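Local structure of type 6 secretion amidase effector 2 (Salmonella typhi, 6WIN) at residues P2-N7 and V53-A58; E25-Y30 and A74-G79; A43-N48 and G83-M88. The protein is an amidase toxin that probably kills rival bacteria by cleaving peptide bonds in their peptidoglycan after delivery by the type VI secretion machine. All blocks are in the same frame, centred on the assembly; numbering follows the deposited sequence.

Contact 1 (P2-N7 and V53-A58); sequences PYVYAN and VGTVIA
Y3 and V56 form the close end of this contact. V56 N donates to Y3 O at 2.9 Å, with an N-H...O angle of 164°. The same oxygen also receives the CA-H of T55, with T55 CA 3.3 Å from Y3 O. Just beside this bond, Y3 CB lies against V56 CG2 at 3.6 Å. The Y3 side chain does not continue that way: CG is anti to the carbonyl carbon (chi1 -63°), the ring leads away from V53-A58, and the side chain touches I31 and L134. Two residues further on, Y5 N donates to G54 O at 3.0 Å from above the carbonyl plane. The two bonds flank V4 and T55, which makes V4-T55 a single antiparallel bridge of the non-hydrogen-bonded type, CA to CA 4.1 Å, through which the N-terminal arm lies against the chain leading into strand 56-59 of the central antiparallel sheet. G54 brings its backbone close to the arm, and its positive phi (93°) is one that suits glycine. The V4 and V53 side of the bridge is looser. V4 CG1 is 3.6 Å from V53 O, and V4 CG2 approaches T55 OG1 obliquely, the hydroxyl having its hydrogen bond with E52 O instead. V53 itself is exposed, and V4 is partly so. At the P2 end direct backbone bonding gives way to a water, which accepts from Y3 N at 3.2 Å and can donate to V56 O, 2.9 Å away, though other acceptors compete for its protons; beyond Y5 the chain runs out into the exposed A6 and N7.

Contact 2 (E25-Y30 and A74-G79); sequences ELIQHY and AAFFLG
I27 and F76 reach toward each other, tip to tip, where helix 23-30 packs on the antiparallel sheet, an alpha-plus-beta arrangement consistent with the papain-like fold of peptidoglycan amidases. The short axes of E25-Y30 and A74-G79 approach to 8.1 Å at an angle of 61°, and no hydrogen bond joins them, so side chains carry the contact. The I27 side chain can be followed outward. CB stands back, 4.5 Å from F76 CZ. The CG2 branch leaves beside the carbonyl carbon and passes 4.2 Å from the same F76 CZ. CG1, beside the backbone N, is directed to the start of the strand, where it meets the methyl of A74 (I27 CG1 to A74 CB, 4.2 Å). At the tip, CD1 sits 3.8 Å from the carbonyl carbon of A75 and covers one face of the F76 ring. Its line to the ring centroid is only 15° off the normal, which is the evidence for a CH-pi contact. V56, from the neighbouring strand, touches both I27 and F76, and L11, from a loop, also lies against F76, so sheet, helix and loop all pack on the ring. L26 takes the rim: its CG is anti to the backbone N (chi1 173°), and CG, near the ring plane, lies 4.0 Å from F76 CE2, the atom that I27 CD1 approaches to 3.6 Å.

Contact 3 (A43-N48 and G83-M88); sequences AAVFGN and GGIWVM
V45 and I85 meet through methyl groups, V45 CG1 lying 4.0 Å from I85 CG2 with the two side chains crossing at about a right angle. F46 adds its ring edge: CD1 is 4.1 Å from that same I85 CG2, while CE1 comes within 3.7 Å of G84 N. Both partners lie near the ring plane, so F46 presents its rim, and not a face, to strand 84-89. One isoleucine methyl thus serves two neighbouring residues of the turn, and the ring edge reaches the backbone N of G84, whose backbone angles suit glycine. I85 can offer CG2 in this way because CG1 takes the crowded position between backbone N and carbonyl carbon (chi1 59°), leaving CG2 beside the N.

The next shell fixes V45 and F46 in place. They begin a type II beta turn closed by N48 N donating to V45 O at 3.1 Å, with G47 at the third position, where phi is positive (92°). The N48 side chain ties the turn to the strand before it: ND2 donates to A44 O at 3.1 Å, nearly in line with the carbonyl (C=O...donor angle 161°), and OD1 accepts from N50 N. From strand 74-81, Q80 accepts G47 N through OE1. I57, from strand 56-59, touches both V45 and I85, and F77 touches V45, extending the apolar layer on that face of the sheet. With no hydrogen bond between A43-N48 and G83-M88, their cohesion is that of apolar packing, while the polar bonds of the turn run within A43-N48, to N50 and to Q80.

Overall arrangement
All three contacts converge on one antiparallel sheet. Contacts 1 and 2 lie 7 Å apart between centres and join where the chain before strand 56-59 pairs with strand 74-81: G54 N to F77 O is 2.7 Å and T55 O to F77 N 2.8 Å, both probable hydrogen bonds. Contact 2 passes to contact 3, 14 Å away between centres, through F76 O and M88 N at 2.8 Å. The sheet separates two apolar layers: V56 and F76 face helix 23-30, whereas I57 turns to contact 3, its CG2 3.5 Å from V45 CG2. In papain-like enzymes the catalytic cysteine heads the helix packed on the histidine-bearing sheet; if so here, contact 2 is probably closest to the active site.

Contact 1 (P2-N7 and V53-A58)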
ATOM      1  N   PRO A   2     -12.193   2.629  -2.196  1.00 30.35           N
ATOM      2  CA  PRO A   2     -12.967   3.481  -1.297  1.00 36.60           C
ATOM      3  C   PRO A   2     -12.170   4.690  -0.865  1.00 22.70           C
ATOM      4  O   PRO A   2     -12.794   5.641  -0.416  1.00 27.08           O
ATOM      5  CB  PRO A   2     -13.268   2.565  -0.115  1.00 28.73           C
ATOM      6  CG  PRO A   2     -12.015   1.893   0.032  1.00 37.00           C
ATOM      7  CD  PRO A   2     -11.470   1.630  -1.401  1.00 34.48           C
ATOM      8  N   TYR A   3     -10.834   4.683  -0.973  1.00 20.43           N
ATOM      9  CA  TYR A   3     -10.034   5.896  -0.794  1.00 19.09           C
ATOM     10  C   TYR A   3      -9.201   6.132  -2.049  1.00 20.18           C
ATOM     11  O   TYR A   3      -8.448   5.249  -2.480  1.00 19.22           O
ATOM     12  CB  TYR A   3      -9.115   5.822   0.434  1.00 14.90           C
ATOM     13  CG  TYR A   3      -9.803   5.691   1.778  1.00 19.78           C
ATOM     14  CD1 TYR A   3     -10.393   6.794   2.396  1.00 15.74           C
ATOM     15  CD2 TYR A   3      -9.855   4.466   2.437  1.00 17.64           C
ATOM     16  CE1 TYR A   3     -11.006   6.677   3.637  1.00 16.77           C
ATOM     17  CE2 TYR A   3     -10.467   4.335   3.674  1.00 17.18           C
ATOM     18  CZ  TYR A   3     -11.046   5.446   4.270  1.00 19.17           C
ATOM     19  OH  TYR A   3     -11.648   5.327   5.503  1.00 14.75           O
ATOM     20  N   VAL A   4      -9.341   7.325  -2.630  1.00 20.86           N
ATOM     21  CA  VAL A   4      -8.673   7.718  -3.866  1.00 18.84           C
ATOM     22  C   VAL A   4      -8.248   9.178  -3.704  1.00 22.68           C
ATOM     23  O   VAL A   4      -9.100  10.075  -3.683  1.00 21.78           O
ATOM     24  CB  VAL A   4      -9.578   7.553  -5.101  1.00 19.16           C
ATOM     25  CG1 VAL A   4      -8.848   8.004  -6.378  1.00 16.56           C
ATOM     26  CG2 VAL A   4     -10.079   6.100  -5.235  1.00 18.93           C
ATOM     27  N   TYR A   5      -6.939   9.419  -3.572  1.00 19.19           N
ATOM     28  CA  TYR A   5      -6.398  10.778  -3.528  1.00 23.21           C
ATOM     29  C   TYR A   5      -6.062  11.194  -4.952  1.00 18.74           C
ATOM     30  O   TYR A   5      -5.082  10.715  -5.533  1.00 19.80           O
ATOM     31  CB  TYR A   5      -5.170  10.866  -2.624  1.00 17.63           C
ATOM     32  CG  TYR A   5      -4.627  12.276  -2.442  1.00 17.12           C
ATOM     33  CD1 TYR A   5      -5.482  13.374  -2.374  1.00 19.68           C
ATOM     34  CD2 TYR A   5      -3.255  12.506  -2.329  1.00 22.01           C
ATOM     35  CE1 TYR A   5      -4.993  14.663  -2.203  1.00 18.08           C
ATOM     36  CE2 TYR A   5      -2.749  13.805  -2.156  1.00 23.43           C
ATOM     37  CZ  TYR A   5      -3.630  14.875  -2.092  1.00 17.11           C
ATOM     38  OH  TYR A   5      -3.155  16.155  -1.929  1.00 21.18           O
ATOM     39  N   ALA A   6      -6.885  12.079  -5.514  1.00 20.05           N
ATOM     40  CA  ALA A   6      -6.745  12.492  -6.905  1.00 29.16           C
ATOM     41  C   ALA A   6      -5.451  13.254  -7.169  1.00 29.10           C
ATOM     42  O   ALA A   6      -5.098  13.466  -8.334  1.00 27.27           O
ATOM     43  CB  ALA A   6      -7.942  13.360  -7.305  1.00 24.11           C
ATOM     44  N   ASN A   7      -4.744  13.678  -6.130  1.00 21.12           N
ATOM     45  CA  ASN A   7      -3.497  14.405  -6.299  1.00 27.97           C
ATOM     46  C   ASN A   7      -2.291  13.585  -5.861  1.00 27.42           C
ATOM     47  O   ASN A   7      -1.201  14.141  -5.681  1.00 22.32           O
ATOM     48  CB  ASN A   7      -3.556  15.727  -5.539  1.00 27.72           C
ATOM     49  CG  ASN A   7      -3.991  16.870  -6.419  1.00 32.37           C
ATOM     50  OD1 ASN A   7      -3.174  17.451  -7.133  1.00 37.53           O
ATOM     51  ND2 ASN A   7      -5.284  17.210  -6.373  1.00 31.08           N
ATOM     52  N   VAL A  53      -5.746   5.664 -10.431  1.00 27.93           N
ATOM     53  CA  VAL A  53      -4.579   6.361  -9.904  1.00 28.66           C
ATOM     54  C   VAL A  53      -4.956   7.070  -8.610  1.00 20.75           C
ATOM     55  O   VAL A  53      -5.978   7.757  -8.544  1.00 22.46           O
ATOM     56  CB  VAL A  53      -4.034   7.357 -10.946  1.00 29.94           C
ATOM     57  CG1 VAL A  53      -2.844   8.127 -10.370  1.00 21.87           C
ATOM     58  CG2 VAL A  53      -3.676   6.632 -12.262  1.00 26.42           C
ATOM     59  N   GLY A  54      -4.130   6.901  -7.576  1.00 18.63           N
ATOM     60  CA  GLY A  54      -4.374   7.484  -6.272  1.00 17.35           C
ATOM     61  C   GLY A  54      -5.113   6.599  -5.283  1.00 20.45           C
ATOM     62  O   GLY A  54      -5.280   6.998  -4.123  1.00 16.46           O
ATOM     63  N   THR A  55      -5.567   5.416  -5.697  1.00 15.02           N
ATOM     64  CA  THR A  55      -6.218   4.512  -4.761  1.00 18.50           C
ATOM     65  C   THR A  55      -5.264   4.160  -3.626  1.00 19.78           C
ATOM     66  O   THR A  55      -4.083   3.881  -3.859  1.00 19.32           O
ATOM     67  CB  THR A  55      -6.674   3.239  -5.476  1.00 16.54           C
ATOM     68  OG1 THR A  55      -7.552   3.583  -6.555  1.00 16.69           O
ATOM     69  CG2 THR A  55      -7.391   2.328  -4.505  1.00 13.68           C
ATOM     70  N   VAL A  56      -5.772   4.190  -2.392  1.00 13.03           N
ATOM     71  CA  VAL A  56      -4.967   3.765  -1.256  1.00 13.19           C
ATOM     72  C   VAL A  56      -4.872   2.246  -1.253  1.00 18.94           C
ATOM     73  O   VAL A  56      -5.894   1.551  -1.277  1.00 19.10           O
ATOM     74  CB  VAL A  56      -5.568   4.275   0.057  1.00 17.21           C
ATOM     75  CG1 VAL A  56      -4.822   3.671   1.225  1.00 14.43           C
ATOM     76  CG2 VAL A  56      -5.555   5.827   0.104  1.00 12.68           C
ATOM     77  N   ILE A  57      -3.639   1.721  -1.219  1.00 15.43           N
ATOM     78  CA  ILE A  57      -3.390   0.287  -1.229  1.00 15.60           C
ATOM     79  C   ILE A  57      -2.435  -0.075  -0.094  1.00 17.71           C
ATOM     80  O   ILE A  57      -1.769   0.783   0.488  1.00 15.22           O
ATOM     81  CB  ILE A  57      -2.841  -0.177  -2.593  1.00 15.08           C
ATOM     82  CG1 ILE A  57      -1.465   0.455  -2.868  1.00 19.13           C
ATOM     83  CG2 ILE A  57      -3.823   0.213  -3.694  1.00 17.33           C
ATOM     84  CD1 ILE A  57      -0.806  -0.051  -4.166  1.00 17.28           C
ATOM     85  N   ALA A  58      -2.375  -1.367   0.223  1.00 18.13           N
ATOM     86  CA  ALA A  58      -1.551  -1.822   1.336  1.00 18.23           C
ATOM     87  C   ALA A  58      -1.290  -3.318   1.214  1.00 18.62           C
ATOM     88  O   ALA A  58      -1.999  -4.034   0.511  1.00 17.69           O
ATOM     89  CB  ALA A  58      -2.219  -1.527   2.683  1.00 18.17           C
TER
HETATM   90  O   HOH W   1      -8.550   2.471  -0.608  1.00 15.93           O

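Contact 2 (E25-Y30 and A74-G79)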
ATOM      1  N   GLU A  25       1.528   6.848   7.867  1.00 20.70           N
ATOM      2  CA  GLU A  25       1.344   8.249   8.221  1.00 20.96           C
ATOM      3  C   GLU A  25       1.293   9.149   6.994  1.00 20.82           C
ATOM      4  O   GLU A  25       0.696  10.227   7.051  1.00 22.34           O
ATOM      5  CB  GLU A  25       2.455   8.701   9.160  1.00 22.51           C
ATOM      6  CG  GLU A  25       2.365   8.076  10.541  1.00 24.84           C
ATOM      7  CD  GLU A  25       3.555   8.440  11.415  1.00 32.50           C
ATOM      8  OE1 GLU A  25       4.674   8.563  10.877  1.00 31.54           O
ATOM      9  OE2 GLU A  25       3.377   8.603  12.637  1.00 37.01           O
ATOM     10  N   LEU A  26       1.901   8.739   5.881  1.00 19.10           N
ATOM     11  CA  LEU A  26       1.738   9.498   4.648  1.00 16.74           C
ATOM     12  C   LEU A  26       0.284   9.508   4.218  1.00 19.86           C
ATOM     13  O   LEU A  26      -0.291  10.571   3.948  1.00 19.10           O
ATOM     14  CB  LEU A  26       2.614   8.920   3.536  1.00 19.89           C
ATOM     15  CG  LEU A  26       2.375   9.569   2.170  1.00 19.91           C
ATOM     16  CD1 LEU A  26       2.856  11.032   2.173  1.00 19.56           C
ATOM     17  CD2 LEU A  26       3.069   8.782   1.083  1.00 13.94           C
ATOM     18  N   ILE A  27      -0.333   8.325   4.162  1.00 17.75           N
ATOM     19  CA  ILE A  27      -1.743   8.244   3.800  1.00 15.89           C
ATOM     20  C   ILE A  27      -2.576   9.081   4.751  1.00 15.26           C
ATOM     21  O   ILE A  27      -3.459   9.835   4.330  1.00 17.28           O
ATOM     22  CB  ILE A  27      -2.229   6.785   3.802  1.00 15.10           C
ATOM     23  CG1 ILE A  27      -1.180   5.844   3.190  1.00 16.39           C
ATOM     24  CG2 ILE A  27      -3.528   6.709   3.048  1.00 13.56           C
ATOM     25  CD1 ILE A  27      -0.888   6.134   1.740  1.00 18.05           C
ATOM     26  N   GLN A  28      -2.317   8.940   6.054  1.00 17.22           N
ATOM     27  CA  GLN A  28      -3.154   9.569   7.067  1.00 17.76           C
ATOM     28  C   GLN A  28      -3.038  11.080   7.037  1.00 20.08           C
ATOM     29  O   GLN A  28      -3.976  11.776   7.444  1.00 23.71           O
ATOM     30  CB  GLN A  28      -2.781   9.046   8.452  1.00 21.10           C
ATOM     31  CG  GLN A  28      -3.179   7.584   8.687  1.00 16.07           C
ATOM     32  CD  GLN A  28      -2.580   7.016   9.962  1.00 23.45           C
ATOM     33  OE1 GLN A  28      -1.568   7.511  10.461  1.00 24.84           O
ATOM     34  NE2 GLN A  28      -3.203   5.967  10.495  1.00 22.81           N
ATOM     35  N   HIS A  29      -1.896  11.604   6.582  1.00 15.68           N
ATOM     36  CA  HIS A  29      -1.727  13.047   6.515  1.00 15.34           C
ATOM     37  C   HIS A  29      -2.696  13.662   5.515  1.00 19.52           C
ATOM     38  O   HIS A  29      -3.286  14.719   5.783  1.00 19.90           O
ATOM     39  CB  HIS A  29      -0.283  13.394   6.146  1.00 21.62           C
ATOM     40  CG  HIS A  29      -0.009  14.866   6.120  1.00 20.91           C
ATOM     41  ND1 HIS A  29       0.318  15.579   7.252  1.00 21.55           N
ATOM     42  CD2 HIS A  29      -0.046  15.762   5.107  1.00 19.17           C
ATOM     43  CE1 HIS A  29       0.489  16.851   6.935  1.00 22.31           C
ATOM     44  NE2 HIS A  29       0.273  16.989   5.638  1.00 20.55           N
ATOM     45  N   TYR A  30      -2.911  12.996   4.376  1.00 16.35           N
ATOM     46  CA  TYR A  30      -3.780  13.545   3.344  1.00 18.23           C
ATOM     47  C   TYR A  30      -5.213  13.024   3.382  1.00 19.68           C
ATOM     48  O   TYR A  30      -6.119  13.738   2.942  1.00 19.33           O
ATOM     49  CB  TYR A  30      -3.183  13.281   1.963  1.00 11.72           C
ATOM     50  CG  TYR A  30      -1.890  14.046   1.749  1.00 19.68           C
ATOM     51  CD1 TYR A  30      -1.903  15.364   1.304  1.00 20.18           C
ATOM     52  CD2 TYR A  30      -0.666  13.460   2.033  1.00 16.73           C
ATOM     53  CE1 TYR A  30      -0.718  16.065   1.127  1.00 21.96           C
ATOM     54  CE2 TYR A  30       0.507  14.138   1.854  1.00 18.50           C
ATOM     55  CZ  TYR A  30       0.480  15.445   1.411  1.00 19.29           C
ATOM     56  OH  TYR A  30       1.663  16.116   1.241  1.00 19.25           O
ATOM     57  N   ALA A  74       2.113   0.521   3.196  1.00 17.45           N
ATOM     58  CA  ALA A  74       0.951   1.173   2.610  1.00 17.33           C
ATOM     59  C   ALA A  74       1.441   2.219   1.624  1.00 16.85           C
ATOM     60  O   ALA A  74       2.560   2.723   1.749  1.00 17.69           O
ATOM     61  CB  ALA A  74       0.050   1.813   3.681  1.00 18.92           C
ATOM     62  N   ALA A  75       0.609   2.539   0.634  1.00 16.15           N
ATOM     63  CA  ALA A  75       1.055   3.440  -0.423  1.00 17.65           C
ATOM     64  C   ALA A  75      -0.144   3.919  -1.229  1.00 15.81           C
ATOM     65  O   ALA A  75      -1.266   3.438  -1.058  1.00 14.70           O
ATOM     66  CB  ALA A  75       2.083   2.752  -1.338  1.00 14.77           C
ATOM     67  N   PHE A  76       0.109   4.888  -2.110  1.00 13.70           N
ATOM     68  CA  PHE A  76      -0.855   5.297  -3.125  1.00 18.58           C
ATOM     69  C   PHE A  76      -0.523   4.600  -4.438  1.00 18.25           C
ATOM     70  O   PHE A  76       0.622   4.646  -4.895  1.00 17.59           O
ATOM     71  CB  PHE A  76      -0.850   6.811  -3.355  1.00 15.75           C
ATOM     72  CG  PHE A  76      -1.251   7.637  -2.160  1.00 18.66           C
ATOM     73  CD1 PHE A  76      -2.593   7.777  -1.807  1.00 17.95           C
ATOM     74  CD2 PHE A  76      -0.297   8.304  -1.415  1.00 16.27           C
ATOM     75  CE1 PHE A  76      -2.966   8.562  -0.731  1.00 14.73           C
ATOM     76  CE2 PHE A  76      -0.661   9.092  -0.332  1.00 15.24           C
ATOM     77  CZ  PHE A  76      -2.006   9.212   0.013  1.00 18.16           C
ATOM     78  N   PHE A  77      -1.527   3.981  -5.056  1.00 20.04           N
ATOM     79  CA  PHE A  77      -1.329   3.358  -6.360  1.00 20.54           C
ATOM     80  C   PHE A  77      -1.132   4.416  -7.444  1.00 20.50           C
ATOM     81  O   PHE A  77      -1.841   5.424  -7.477  1.00 21.05           O
ATOM     82  CB  PHE A  77      -2.532   2.486  -6.702  1.00 13.28           C
ATOM     83  CG  PHE A  77      -2.481   1.890  -8.067  1.00 17.84           C
ATOM     84  CD1 PHE A  77      -1.687   0.779  -8.320  1.00 15.65           C
ATOM     85  CD2 PHE A  77      -3.244   2.422  -9.099  1.00 18.39           C
ATOM     86  CE1 PHE A  77      -1.646   0.209  -9.598  1.00 19.07           C
ATOM     87  CE2 PHE A  77      -3.214   1.863 -10.369  1.00 20.22           C
ATOM     88  CZ  PHE A  77      -2.416   0.755 -10.623  1.00 20.16           C
ATOM     89  N   LEU A  78      -0.174   4.180  -8.346  1.00 15.52           N
ATOM     90  CA  LEU A  78       0.020   5.078  -9.486  1.00 18.17           C
ATOM     91  C   LEU A  78      -0.255   4.433 -10.836  1.00 21.42           C
ATOM     92  O   LEU A  78      -0.818   5.085 -11.712  1.00 23.73           O
ATOM     93  CB  LEU A  78       1.447   5.657  -9.501  1.00 15.32           C
ATOM     94  CG  LEU A  78       1.902   6.555  -8.349  1.00 21.72           C
ATOM     95  CD1 LEU A  78       3.347   7.016  -8.581  1.00 19.07           C
ATOM     96  CD2 LEU A  78       0.966   7.747  -8.140  1.00 21.04           C
ATOM     97  N   GLY A  79       0.139   3.180 -11.040  1.00 21.04           N
ATOM     98  CA  GLY A  79      -0.045   2.520 -12.322  1.00 15.06           C
ATOM     99  C   GLY A  79       0.552   1.130 -12.265  1.00 18.33           C
ATOM    100  O   GLY A  79       1.124   0.718 -11.251  1.00 17.27           O
TER

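Contact 3 (A43-N48 and G83-M88)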
ATOM      1  N   ALA A  43      -9.901  -5.555  -3.089  1.00 16.70           N
ATOM      2  CA  ALA A  43      -9.518  -6.238  -4.319  1.00 19.94           C
ATOM      3  C   ALA A  43      -8.003  -6.197  -4.518  1.00 19.61           C
ATOM      4  O   ALA A  43      -7.328  -5.255  -4.087  1.00 19.63           O
ATOM      5  CB  ALA A  43     -10.215  -5.588  -5.518  1.00 20.12           C
ATOM      6  N   ALA A  44      -7.470  -7.225  -5.189  1.00 16.16           N
ATOM      7  CA  ALA A  44      -6.046  -7.255  -5.513  1.00 19.70           C
ATOM      8  C   ALA A  44      -5.688  -6.087  -6.421  1.00 18.18           C
ATOM      9  O   ALA A  44      -6.484  -5.656  -7.256  1.00 18.63           O
ATOM     10  CB  ALA A  44      -5.657  -8.576  -6.197  1.00 17.21           C
ATOM     11  N   VAL A  45      -4.476  -5.569  -6.252  1.00 18.73           N
ATOM     12  CA  VAL A  45      -3.993  -4.474  -7.090  1.00 16.44           C
ATOM     13  C   VAL A  45      -3.392  -4.993  -8.395  1.00 19.28           C
ATOM     14  O   VAL A  45      -3.768  -4.556  -9.485  1.00 19.13           O
ATOM     15  CB  VAL A  45      -2.972  -3.628  -6.304  1.00 17.70           C
ATOM     16  CG1 VAL A  45      -2.281  -2.619  -7.229  1.00 18.56           C
ATOM     17  CG2 VAL A  45      -3.640  -2.951  -5.104  1.00 15.43           C
ATOM     18  N   PHE A  46      -2.443  -5.927  -8.317  1.00 19.61           N
ATOM     19  CA  PHE A  46      -1.765  -6.403  -9.520  1.00 21.73           C
ATOM     20  C   PHE A  46      -2.737  -7.196 -10.390  1.00 20.73           C
ATOM     21  O   PHE A  46      -3.338  -8.169  -9.928  1.00 20.44           O
ATOM     22  CB  PHE A  46      -0.558  -7.262  -9.156  1.00 16.78           C
ATOM     23  CG  PHE A  46       0.280  -7.644 -10.347  1.00 19.58           C
ATOM     24  CD1 PHE A  46       1.118  -6.709 -10.943  1.00 17.58           C
ATOM     25  CD2 PHE A  46       0.204  -8.913 -10.891  1.00 20.71           C
ATOM     26  CE1 PHE A  46       1.883  -7.036 -12.043  1.00 19.35           C
ATOM     27  CE2 PHE A  46       0.974  -9.258 -12.000  1.00 19.99           C
ATOM     28  CZ  PHE A  46       1.813  -8.315 -12.575  1.00 20.66           C
ATOM     29  N   GLY A  47      -2.878  -6.797 -11.654  1.00 24.22           N
ATOM     30  CA  GLY A  47      -3.834  -7.411 -12.546  1.00 20.17           C
ATOM     31  C   GLY A  47      -5.197  -6.749 -12.574  1.00 27.70           C
ATOM     32  O   GLY A  47      -5.953  -6.969 -13.525  1.00 27.99           O
ATOM     33  N   ASN A  48      -5.527  -5.942 -11.564  1.00 27.23           N
ATOM     34  CA  ASN A  48      -6.824  -5.271 -11.479  1.00 23.64           C
ATOM     35  C   ASN A  48      -6.921  -4.203 -12.562  1.00 25.40           C
ATOM     36  O   ASN A  48      -6.203  -3.200 -12.518  1.00 33.71           O
ATOM     37  CB  ASN A  48      -6.993  -4.660 -10.092  1.00 24.78           C
ATOM     38  CG  ASN A  48      -8.405  -4.143  -9.827  1.00 30.11           C
ATOM     39  OD1 ASN A  48      -9.159  -3.838 -10.747  1.00 35.25           O
ATOM     40  ND2 ASN A  48      -8.760  -4.035  -8.553  1.00 24.57           N
ATOM     41  N   GLY A  83       5.129  -6.236 -15.415  1.00 21.59           N
ATOM     42  CA  GLY A  83       6.165  -6.596 -14.467  1.00 20.29           C
ATOM     43  C   GLY A  83       6.009  -6.092 -13.042  1.00 20.51           C
ATOM     44  O   GLY A  83       6.797  -6.472 -12.172  1.00 19.58           O
ATOM     45  N   GLY A  84       5.031  -5.243 -12.767  1.00 19.20           N
ATOM     46  CA  GLY A  84       4.861  -4.759 -11.413  1.00 18.76           C
ATOM     47  C   GLY A  84       3.969  -3.534 -11.369  1.00 18.34           C
ATOM     48  O   GLY A  84       3.275  -3.214 -12.332  1.00 16.37           O
ATOM     49  N   ILE A  85       4.009  -2.855 -10.217  1.00 18.61           N
ATOM     50  CA  ILE A  85       3.197  -1.663  -9.981  1.00 18.85           C
ATOM     51  C   ILE A  85       4.092  -0.496  -9.578  1.00 18.98           C
ATOM     52  O   ILE A  85       5.133  -0.667  -8.935  1.00 20.21           O
ATOM     53  CB  ILE A  85       2.117  -1.893  -8.900  1.00 19.44           C
ATOM     54  CG1 ILE A  85       2.767  -2.300  -7.574  1.00 21.95           C
ATOM     55  CG2 ILE A  85       1.121  -2.946  -9.334  1.00 18.60           C
ATOM     56  CD1 ILE A  85       1.785  -2.384  -6.404  1.00 20.72           C
ATOM     57  N   TRP A  86       3.670   0.700  -9.956  1.00 21.09           N
ATOM     58  CA  TRP A  86       4.275   1.937  -9.481  1.00 20.97           C
ATOM     59  C   TRP A  86       3.414   2.502  -8.353  1.00 17.67           C
ATOM     60  O   TRP A  86       2.200   2.637  -8.518  1.00 17.51           O
ATOM     61  CB  TRP A  86       4.383   2.946 -10.622  1.00 21.31           C
ATOM     62  CG  TRP A  86       5.542   2.709 -11.537  1.00 18.99           C
ATOM     63  CD1 TRP A  86       5.521   2.066 -12.744  1.00 22.65           C
ATOM     64  CD2 TRP A  86       6.892   3.123 -11.325  1.00 18.08           C
ATOM     65  NE1 TRP A  86       6.778   2.060 -13.296  1.00 23.17           N
ATOM     66  CE2 TRP A  86       7.640   2.698 -12.444  1.00 19.97           C
ATOM     67  CE3 TRP A  86       7.543   3.819 -10.300  1.00 22.00           C
ATOM     68  CZ2 TRP A  86       9.008   2.939 -12.562  1.00 18.95           C
ATOM     69  CZ3 TRP A  86       8.908   4.059 -10.422  1.00 23.95           C
ATOM     70  CH2 TRP A  86       9.621   3.620 -11.544  1.00 19.40           C
ATOM     71  N   VAL A  87       4.034   2.800  -7.203  1.00 17.62           N
ATOM     72  CA  VAL A  87       3.333   3.386  -6.065  1.00 17.35           C
ATOM     73  C   VAL A  87       4.016   4.688  -5.654  1.00 22.10           C
ATOM     74  O   VAL A  87       5.158   4.965  -6.021  1.00 17.24           O
ATOM     75  CB  VAL A  87       3.259   2.429  -4.851  1.00 20.44           C
ATOM     76  CG1 VAL A  87       2.712   1.056  -5.262  1.00 14.38           C
ATOM     77  CG2 VAL A  87       4.626   2.303  -4.178  1.00 17.41           C
HETATM   78  N   MSE A  88       3.292   5.487  -4.876  1.00 17.32           N
HETATM   79  CA  MSE A  88       3.824   6.666  -4.191  1.00 14.39           C
HETATM   80  C   MSE A  88       3.836   6.418  -2.677  1.00 17.94           C
HETATM   81  O   MSE A  88       2.781   6.108  -2.084  1.00 20.80           O
HETATM   82  CB  MSE A  88       2.973   7.894  -4.551  1.00 16.29           C
HETATM   83  CG  MSE A  88       3.463   9.236  -4.009  1.00 14.97           C
HETATM   84 SE   MSE A  88       5.027   9.852  -5.000  1.00 19.49          SE
HETATM   85  CE  MSE A  88       4.178  10.373  -6.778  1.00  8.56           C
TER